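Local coordinates for protein 4-alpha-glucanotransferase (Aquifex aeolicus, PDB 1TZ7) that is an amylomaltase, or disproportionating enzyme, of the 4-alpha-glucanotransferase family, built on a parallel beta/alpha barrel, at residues L50-E55 against E485-K490; C56-W61 against K496-Y501. One frame throughout, in Å; residues are numbered along the deposited sequence.

Helix 44-56, the first helix of the chain, follows strand 23-27 and runs through a glycine turn into strand 60-62, the second strand of the eight-stranded parallel barrel. Interaction 1 closes a loop of more than 400 residues. It brings 485-490, just before the last helix, back onto helix 44-56. Interaction 2 follows at once on the early side, with 56-61, and closes against 496-501 at the end of helix 491-500. The two closures cross, because their segments alternate along the chain. Their centres lie 12 Å apart, and their early segments meet at the end of helix 44-56. Together they tie the C-terminal helix and its approach to the first helix and second strand of the barrel.

Interaction 1 of 2, residues L50-E55 against E485-K490; sequences LDFLKE and EDYTQK
Tyr-487 points the edge of its ring at the face of Phe-52. The pair is T-shaped, with the planes at 86° and the centroids of the two rings 5.1 Å apart. Tyr-487 CD2 sits over the centre of the Phe-52 ring. Between the rings the nearest atoms are Tyr-487 CE2 and Phe-52 CG, 3.7 Å apart. Phe-52 CG is anti to its backbone N (chi1 170°), which carries the ring out from the helix toward the 3-10 turn 487-489. The CE2 side of the ring lies along the backbone of that turn, with Phe-52 CE2 3.7 Å from Tyr-487 O and 3.9 Å from Thr-488 CA.

This joins helix 44-56, which leads into the second strand of the beta/alpha barrel, to the loop before the last helix. The loop is braced by an Asx turn. Asp-486 OD1 accepts from Thr-488 N at 3.2 Å, from above the carboxylate plane. The same OD1 takes Thr-488 OG1 at 2.6 Å on its syn side. Asp-486 OD2 is held by Gln-489 NE2 at 2.8 Å. Thr-488 CG2 packs over one face of the Tyr-487 ring, toward its rim. Leu-460 also touches Phe-52, and Met-457 and Leu-461 touch Tyr-487.

Interaction 2 of 2, residues C56-W61 against K496-Y501; sequences CGFSLW and KLLGIY
Leu-498 sets one methyl group squarely over the ring of Phe-58. Its CD1 lies 3.7 Å from the centroid of that ring and only 7° off the ring normal, a CH-pi contact over the face. The two side chains cross at about a right angle. In Leu-498, CG is anti to the carbonyl carbon (chi1 -69°), and the branch extends from helix 491-500 toward the turn at 56-58. The second methyl plays a smaller part: Leu-498 CD2 reaches Phe-58 CE1 at 4.1 Å.

The tight part of the contact gathers around CD1 of Leu-498. Besides the ring, this methyl meets the backbone of the turn, with Leu-498 CD1 3.6 Å from Cys-56 O and 3.7 Å from Phe-58 N. The turn is the end of helix 44-56. Gly-57 has positive phi (103°) and is the C-prime residue of a Schellman motif, in which Phe-58 N probably pairs with Leu-53 O, and Gly-57 N with Lys-54 O. Beyond it the chain enters strand 60-62 of the barrel. Ala-24 of strand 23-27 touches both Phe-58 and Leu-498, and Ile-494 packs on Phe-58 and Cys-56.

By contrast, Lys-496 and Ile-500, elsewhere on the helix, are exposed to solvent and do not meet 56-61.

No hydrogen bond crosses between the two segments. The contact is van der Waals and CH-pi, from one leucine to a ring and to backbone atoms. The N-H groups of Gly-57 and Phe-58 are probably satisfied within their own helix end, so the leucine meets the turn by shape and not by hydrogen bonds.

Interaction 1 of 2, residues L50-E55 against E485-K490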
loop_
_atom_site.group_PDB
_atom_site.type_symbol
_atom_site.label_atom_id
_atom_site.label_comp_id
_atom_site.label_asym_id
_atom_site.label_seq_id
_atom_site.Cartn_x
_atom_site.Cartn_y
_atom_site.Cartn_z
ATOM N N LEU A 50 -5.433 15.678 -7.133
ATOM C CA LEU A 50 -4.541 16.548 -6.368
ATOM C C LEU A 50 -5.054 17.996 -6.347
ATOM O O LEU A 50 -4.969 18.667 -5.327
ATOM C CB LEU A 50 -3.118 16.500 -6.941
ATOM C CG LEU A 50 -2.347 15.188 -6.722
ATOM C CD1 LEU A 50 -0.963 15.276 -7.348
ATOM C CD2 LEU A 50 -2.239 14.847 -5.237
ATOM N N ASP A 51 -5.595 18.460 -7.483
ATOM C CA ASP A 51 -6.203 19.804 -7.566
ATOM C C ASP A 51 -7.371 19.920 -6.609
ATOM O O ASP A 51 -7.577 20.952 -6.006
ATOM C CB ASP A 51 -6.702 20.093 -8.991
ATOM C CG ASP A 51 -5.581 20.384 -9.958
ATOM O OD1 ASP A 51 -4.442 20.628 -9.511
ATOM O OD2 ASP A 51 -5.750 20.395 -11.195
ATOM N N PHE A 52 -8.142 18.841 -6.493
ATOM C CA PHE A 52 -9.284 18.791 -5.583
ATOM C C PHE A 52 -8.821 18.822 -4.103
ATOM O O PHE A 52 -9.385 19.551 -3.286
ATOM C CB PHE A 52 -10.117 17.529 -5.871
ATOM C CG PHE A 52 -11.179 17.245 -4.842
ATOM C CD1 PHE A 52 -10.999 16.235 -3.903
ATOM C CD2 PHE A 52 -12.362 17.967 -4.826
ATOM C CE1 PHE A 52 -11.976 15.962 -2.961
ATOM C CE2 PHE A 52 -13.344 17.696 -3.882
ATOM C CZ PHE A 52 -13.146 16.692 -2.948
ATOM N N LEU A 53 -7.794 18.033 -3.781
ATOM C CA LEU A 53 -7.139 18.093 -2.455
ATOM C C LEU A 53 -6.788 19.539 -2.113
ATOM O O LEU A 53 -7.179 20.056 -1.077
ATOM C CB LEU A 53 -5.843 17.258 -2.447
ATOM C CG LEU A 53 -5.901 15.741 -2.187
ATOM C CD1 LEU A 53 -6.095 15.434 -0.728
ATOM C CD2 LEU A 53 -6.946 15.121 -2.965
ATOM N N LYS A 54 -6.035 20.172 -3.002
ATOM C CA LYS A 54 -5.532 21.525 -2.779
ATOM C C LYS A 54 -6.676 22.519 -2.579
ATOM O O LYS A 54 -6.655 23.318 -1.644
ATOM C CB LYS A 54 -4.658 21.960 -3.962
ATOM C CG LYS A 54 -4.022 23.358 -3.808
ATOM C CD LYS A 54 -3.238 23.480 -2.506
ATOM C CE LYS A 54 -2.327 24.693 -2.518
ATOM N NZ LYS A 54 -3.100 25.957 -2.544
ATOM N N GLU A 55 -7.671 22.463 -3.462
ATOM C CA GLU A 55 -8.791 23.409 -3.423
ATOM C C GLU A 55 -9.569 23.289 -2.106
ATOM O O GLU A 55 -10.016 24.289 -1.550
ATOM C CB GLU A 55 -9.739 23.176 -4.617
ATOM C CG GLU A 55 -10.067 24.440 -5.405
ATOM C CD GLU A 55 -11.039 25.355 -4.675
ATOM O OE1 GLU A 55 -11.686 24.898 -3.717
ATOM O OE2 GLU A 55 -11.157 26.527 -5.061
ATOM N N GLU A 485 -18.355 8.723 -10.067
ATOM C CA GLU A 485 -19.138 9.964 -10.041
ATOM C C GLU A 485 -18.213 11.183 -10.010
ATOM O O GLU A 485 -17.012 11.051 -9.797
ATOM C CB GLU A 485 -20.069 9.979 -8.815
ATOM C CG GLU A 485 -19.337 10.126 -7.474
ATOM C CD GLU A 485 -20.216 9.785 -6.278
ATOM O OE1 GLU A 485 -20.767 10.720 -5.655
ATOM O OE2 GLU A 485 -20.351 8.586 -5.959
ATOM N N ASP A 486 -18.787 12.367 -10.224
ATOM C CA ASP A 486 -18.036 13.622 -10.107
ATOM C C ASP A 486 -17.860 13.998 -8.635
ATOM O O ASP A 486 -18.731 14.627 -8.035
ATOM C CB ASP A 486 -18.754 14.755 -10.859
ATOM C CG ASP A 486 -17.959 16.073 -10.845
ATOM O OD1 ASP A 486 -16.813 16.086 -10.340
ATOM O OD2 ASP A 486 -18.406 17.134 -11.313
ATOM N N TYR A 487 -16.723 13.609 -8.066
ATOM C CA TYR A 487 -16.460 13.800 -6.641
ATOM C C TYR A 487 -16.166 15.264 -6.280
ATOM O O TYR A 487 -16.150 15.616 -5.104
ATOM C CB TYR A 487 -15.283 12.918 -6.192
ATOM C CG TYR A 487 -13.990 13.207 -6.917
ATOM C CD1 TYR A 487 -13.658 12.525 -8.079
ATOM C CD2 TYR A 487 -13.101 14.166 -6.442
ATOM C CE1 TYR A 487 -12.475 12.783 -8.753
ATOM C CE2 TYR A 487 -11.913 14.435 -7.110
ATOM C CZ TYR A 487 -11.608 13.736 -8.268
ATOM O OH TYR A 487 -10.433 13.988 -8.944
ATOM N N THR A 488 -15.930 16.109 -7.289
ATOM C CA THR A 488 -15.572 17.522 -7.037
ATOM C C THR A 488 -16.788 18.362 -6.628
ATOM O O THR A 488 -16.637 19.495 -6.170
ATOM C CB THR A 488 -14.884 18.162 -8.280
ATOM O OG1 THR A 488 -15.801 18.225 -9.378
ATOM C CG2 THR A 488 -13.736 17.298 -8.793
ATOM N N GLN A 489 -17.989 17.804 -6.795
ATOM C CA GLN A 489 -19.214 18.443 -6.291
ATOM C C GLN A 489 -19.209 18.508 -4.756
ATOM O O GLN A 489 -19.908 19.326 -4.161
ATOM C CB GLN A 489 -20.459 17.679 -6.769
ATOM C CG GLN A 489 -20.633 17.636 -8.286
ATOM C CD GLN A 489 -20.571 19.011 -8.923
ATOM O OE1 GLN A 489 -21.362 19.892 -8.588
ATOM N NE2 GLN A 489 -19.630 19.198 -9.845
ATOM N N LYS A 490 -18.413 17.642 -4.130
ATOM C CA LYS A 490 -18.325 17.585 -2.670
ATOM C C LYS A 490 -17.413 18.686 -2.094
ATOM O O LYS A 490 -17.223 18.759 -0.889
ATOM C CB LYS A 490 -17.805 16.210 -2.224
ATOM C CG LYS A 490 -18.660 15.029 -2.689
ATOM C CD LYS A 490 -19.982 14.972 -1.945
ATOM C CE LYS A 490 -20.792 13.755 -2.351
ATOM N NZ LYS A 490 -22.249 13.992 -2.221
#

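Interaction 2 of 2, residues C56-W61 against K496-Y501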
loop_
_atom_site.group_PDB
_atom_site.type_symbol
_atom_site.label_atom_id
_atom_site.label_comp_id
_atom_site.label_asym_id
_atom_site.label_seq_id
_atom_site.Cartn_x
_atom_site.Cartn_y
_atom_site.Cartn_z
ATOM N N CYS A 56 -9.720 22.056 -1.619
ATOM C CA CYS A 56 -10.456 21.790 -0.378
ATOM C C CYS A 56 -9.657 22.205 0.862
ATOM O O CYS A 56 -10.233 22.537 1.891
ATOM C CB CYS A 56 -10.803 20.295 -0.275
ATOM S SG CYS A 56 -12.068 19.732 -1.442
ATOM N N GLY A 57 -8.327 22.169 0.753
ATOM C CA GLY A 57 -7.447 22.469 1.881
ATOM C C GLY A 57 -6.829 21.217 2.518
ATOM O O GLY A 57 -6.230 21.291 3.595
ATOM N N PHE A 58 -6.978 20.073 1.857
ATOM C CA PHE A 58 -6.334 18.838 2.311
ATOM C C PHE A 58 -4.826 18.948 2.160
ATOM O O PHE A 58 -4.334 19.627 1.257
ATOM C CB PHE A 58 -6.826 17.637 1.495
ATOM C CG PHE A 58 -8.212 17.175 1.854
ATOM C CD1 PHE A 58 -8.446 16.494 3.041
ATOM C CD2 PHE A 58 -9.276 17.399 0.993
ATOM C CE1 PHE A 58 -9.724 16.054 3.371
ATOM C CE2 PHE A 58 -10.557 16.961 1.318
ATOM C CZ PHE A 58 -10.776 16.287 2.511
ATOM N N SER A 59 -4.091 18.266 3.046
ATOM C CA SER A 59 -2.621 18.263 3.003
ATOM C C SER A 59 -2.040 16.851 2.845
ATOM O O SER A 59 -0.828 16.691 2.716
ATOM C CB SER A 59 -2.057 18.877 4.273
ATOM O OG SER A 59 -2.510 20.194 4.457
ATOM N N LEU A 60 -2.898 15.834 2.869
ATOM C CA LEU A 60 -2.426 14.443 2.873
ATOM C C LEU A 60 -3.164 13.597 1.850
ATOM O O LEU A 60 -4.364 13.744 1.663
ATOM C CB LEU A 60 -2.593 13.817 4.265
ATOM C CG LEU A 60 -1.838 14.481 5.412
ATOM C CD1 LEU A 60 -2.363 13.979 6.741
ATOM C CD2 LEU A 60 -0.349 14.225 5.290
ATOM N N TRP A 61 -2.424 12.709 1.199
ATOM C CA TRP A 61 -2.995 11.711 0.321
ATOM C C TRP A 61 -2.403 10.348 0.668
ATOM O O TRP A 61 -1.191 10.158 0.592
ATOM C CB TRP A 61 -2.678 12.057 -1.138
ATOM C CG TRP A 61 -3.140 11.031 -2.124
ATOM C CD1 TRP A 61 -4.192 10.162 -1.982
ATOM C CD2 TRP A 61 -2.574 10.762 -3.409
ATOM N NE1 TRP A 61 -4.312 9.372 -3.101
ATOM C CE2 TRP A 61 -3.330 9.719 -3.996
ATOM C CE3 TRP A 61 -1.497 11.299 -4.136
ATOM C CZ2 TRP A 61 -3.043 9.204 -5.265
ATOM C CZ3 TRP A 61 -1.217 10.784 -5.396
ATOM C CH2 TRP A 61 -1.987 9.748 -5.945
ATOM N N LYS A 496 -15.522 23.615 3.691
ATOM C CA LYS A 496 -16.108 24.294 4.845
ATOM C C LYS A 496 -15.779 23.550 6.141
ATOM O O LYS A 496 -15.413 24.159 7.136
ATOM C CB LYS A 496 -17.629 24.395 4.684
ATOM C CG LYS A 496 -18.300 25.331 5.679
ATOM C CD LYS A 496 -19.196 26.339 4.974
ATOM C CE LYS A 496 -19.775 27.340 5.949
ATOM N NZ LYS A 496 -18.804 28.419 6.286
ATOM N N LEU A 497 -15.915 22.233 6.112
ATOM C CA LEU A 497 -15.693 21.408 7.304
ATOM C C LEU A 497 -14.245 21.479 7.774
ATOM O O LEU A 497 -13.983 21.613 8.961
ATOM C CB LEU A 497 -16.070 19.951 7.021
ATOM C CG LEU A 497 -17.327 19.412 7.713
ATOM C CD1 LEU A 497 -18.488 20.373 7.587
ATOM C CD2 LEU A 497 -17.691 18.059 7.141
ATOM N N LEU A 498 -13.306 21.378 6.834
ATOM C CA LEU A 498 -11.885 21.446 7.167
ATOM C C LEU A 498 -11.563 22.769 7.859
ATOM O O LEU A 498 -10.817 22.798 8.816
ATOM C CB LEU A 498 -11.019 21.293 5.903
ATOM C CG LEU A 498 -11.015 19.922 5.215
ATOM C CD1 LEU A 498 -9.894 19.853 4.195
ATOM C CD2 LEU A 498 -10.887 18.783 6.224
ATOM N N GLY A 499 -12.143 23.863 7.355
ATOM C CA GLY A 499 -11.913 25.186 7.919
ATOM C C GLY A 499 -12.519 25.339 9.305
ATOM O O GLY A 499 -11.915 25.934 10.184
ATOM N N ILE A 500 -13.715 24.785 9.491
ATOM C CA ILE A 500 -14.410 24.843 10.781
ATOM C C ILE A 500 -13.588 24.171 11.886
ATOM O O ILE A 500 -13.544 24.661 13.012
ATOM C CB ILE A 500 -15.818 24.167 10.665
ATOM C CG1 ILE A 500 -16.767 25.063 9.875
ATOM C CG2 ILE A 500 -16.400 23.885 12.043
ATOM C CD1 ILE A 500 -17.969 24.322 9.290
ATOM N N TYR A 501 -12.936 23.049 11.550
ATOM C CA TYR A 501 -12.183 22.262 12.537
ATOM C C TYR A 501 -10.674 22.462 12.396
ATOM O O TYR A 501 -9.888 21.666 12.900
ATOM C CB TYR A 501 -12.551 20.771 12.419
ATOM C CG TYR A 501 -14.020 20.529 12.660
ATOM C CD1 TYR A 501 -14.584 20.771 13.907
ATOM C CD2 TYR A 501 -14.853 20.096 11.637
ATOM C CE1 TYR A 501 -15.940 20.572 14.136
ATOM C CE2 TYR A 501 -16.207 19.892 11.852
ATOM C CZ TYR A 501 -16.745 20.132 13.106
ATOM O OH TYR A 501 -18.083 19.931 13.322
#